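Local coordinates for protein aspartate aminotransferase (Thermotoga maritima, PDB 1O4S) that catalyses the pyridoxal-phosphate-dependent transfer of an amino group between L-aspartate and 2-oxoglutarate, giving oxaloacetate and L-glutamate, and works as a homodimer, at residues K158-S163 against F358-F363. Residues are numbered along the deposited sequence; the frame is centred on the assembly and turned at random.
Sequences KNFQPS and FLKPGF. With SO4 (sulfate ion), chain L.
F160 and F363 reach for each other from opposite directions and meet as a T-shaped pair, the edge of F160 turned to the face of F363. The ring planes stand at 66° with centroids 5.8 Å apart, and F160 CZ lies 4.0 Å from F363 CE2. K360 completes the packed part: with its CG anti to the backbone N (chi1 -170°) and one bend at chi2, the chain crosses to the F160 edge, where CE lies 4.2 Å from F160 CE2. Beyond the pair, F330 of strand 328-332 meets F363 almost parallel and also touches F160. This small aromatic cluster illustrates how, in this aminotransferase family, a loop of the large PLP-binding domain can bear on the small domain, here at the start of strand 363-367, whose R365 probably binds L-aspartate, by similarity to relatives. Away from the rings the two segments hardly touch directly, the nearest CA atoms, of F160 and K360, being 11.0 Å apart; there a sulfate, probably from the crystallisation liquor, lies between them. K360 NZ donates to sulfate O1 at 2.8 Å and has further partners in the carboxylate of E153 and the carbonyl of T154, while M156 N and S157 N also hold the anion. Were F363 an alanine, the edge of F160 would probably lose the face it is turned to, and F330 the ring lying almost parallel to it.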
# COMPACT_ATOMS: atom_id res chain seq x y z
N LYS B 158 20.21 -29.89 9.78
CA LYS B 158 20.22 -29.96 8.32
C LYS B 158 20.59 -28.62 7.68
O LYS B 158 20.31 -28.42 6.50
CB LYS B 158 18.85 -30.45 7.82
CG LYS B 158 18.57 -31.93 8.10
CD LYS B 158 19.37 -32.85 7.17
CE LYS B 158 19.51 -34.27 7.73
NZ LYS B 158 18.21 -35.00 7.80
N ASN B 159 21.23 -27.73 8.43
CA ASN B 159 21.63 -26.40 7.97
C ASN B 159 20.43 -25.55 7.50
O ASN B 159 20.56 -24.70 6.61
CB ASN B 159 22.69 -26.48 6.84
CG ASN B 159 23.97 -27.22 7.27
OD1 ASN B 159 24.55 -27.97 6.47
ND2 ASN B 159 24.43 -27.00 8.51
N PHE B 160 19.28 -25.81 8.12
CA PHE B 160 17.99 -25.22 7.75
C PHE B 160 17.63 -25.37 6.27
O PHE B 160 16.94 -24.53 5.69
CB PHE B 160 17.95 -23.75 8.19
CG PHE B 160 17.97 -23.57 9.67
CD1 PHE B 160 19.02 -22.91 10.29
CD2 PHE B 160 16.93 -24.04 10.45
CE1 PHE B 160 19.02 -22.71 11.68
CE2 PHE B 160 16.93 -23.86 11.83
CZ PHE B 160 17.99 -23.19 12.44
N GLN B 161 18.07 -26.48 5.67
CA GLN B 161 17.76 -26.78 4.28
C GLN B 161 16.47 -27.59 4.22
O GLN B 161 16.32 -28.59 4.93
CB GLN B 161 18.89 -27.56 3.60
CG GLN B 161 20.23 -26.84 3.56
CD GLN B 161 20.19 -25.58 2.71
OE1 GLN B 161 19.55 -25.56 1.65
NE2 GLN B 161 20.88 -24.53 3.15
N PRO B 162 15.52 -27.13 3.41
CA PRO B 162 14.26 -27.85 3.22
C PRO B 162 14.46 -29.14 2.42
O PRO B 162 15.36 -29.25 1.57
CB PRO B 162 13.41 -26.86 2.46
CG PRO B 162 14.34 -25.89 1.87
CD PRO B 162 15.57 -25.89 2.64
N SER B 163 13.62 -30.12 2.74
CA SER B 163 13.67 -31.43 2.14
C SER B 163 12.66 -31.48 0.99
O SER B 163 11.46 -31.33 1.20
CB SER B 163 13.37 -32.47 3.21
OG SER B 163 13.14 -33.73 2.62
N PHE B 358 9.66 -16.45 14.78
CA PHE B 358 9.86 -17.06 13.47
C PHE B 358 9.42 -18.54 13.44
O PHE B 358 9.81 -19.31 12.55
CB PHE B 358 11.34 -16.92 13.12
CG PHE B 358 11.87 -15.51 13.28
CD1 PHE B 358 11.71 -14.58 12.26
CD2 PHE B 358 12.50 -15.10 14.46
CE1 PHE B 358 12.22 -13.24 12.39
CE2 PHE B 358 13.00 -13.79 14.61
CZ PHE B 358 12.83 -12.85 13.56
N LEU B 359 8.61 -18.92 14.43
CA LEU B 359 8.12 -20.29 14.65
C LEU B 359 9.21 -21.32 14.89
O LEU B 359 9.03 -22.50 14.58
CB LEU B 359 7.21 -20.74 13.50
CG LEU B 359 6.10 -19.74 13.15
CD1 LEU B 359 5.11 -20.32 12.11
CD2 LEU B 359 5.39 -19.28 14.43
N LYS B 360 10.33 -20.89 15.47
CA LYS B 360 11.42 -21.79 15.82
C LYS B 360 11.94 -21.46 17.22
O LYS B 360 12.97 -20.76 17.36
CB LYS B 360 12.55 -21.72 14.79
CG LYS B 360 13.60 -22.82 15.00
CD LYS B 360 13.17 -24.12 14.36
CE LYS B 360 14.17 -25.22 14.68
NZ LYS B 360 13.92 -26.44 13.91
N PRO B 361 11.24 -21.95 18.24
CA PRO B 361 11.64 -21.76 19.63
C PRO B 361 13.02 -22.34 19.97
O PRO B 361 13.52 -23.22 19.29
CB PRO B 361 10.54 -22.48 20.42
CG PRO B 361 9.35 -22.53 19.46
CD PRO B 361 9.98 -22.72 18.12
N GLY B 362 13.63 -21.82 21.03
CA GLY B 362 14.95 -22.25 21.44
C GLY B 362 16.08 -21.64 20.63
O GLY B 362 17.21 -22.12 20.68
N PHE B 363 15.77 -20.59 19.88
CA PHE B 363 16.74 -19.86 19.07
C PHE B 363 16.52 -18.38 19.29
O PHE B 363 15.47 -17.95 19.77
CB PHE B 363 16.57 -20.18 17.58
CG PHE B 363 17.10 -21.53 17.17
CD1 PHE B 363 16.29 -22.67 17.24
CD2 PHE B 363 18.40 -21.65 16.69
CE1 PHE B 363 16.78 -23.93 16.85
CE2 PHE B 363 18.90 -22.90 16.29
CZ PHE B 363 18.10 -24.04 16.38
S SO4 L . 17.19 -28.11 15.48
O1 SO4 L . 16.60 -27.06 14.63
O2 SO4 L . 17.64 -27.53 16.76
O3 SO4 L . 16.11 -29.06 15.74
O4 SO4 L . 18.27 -28.80 14.75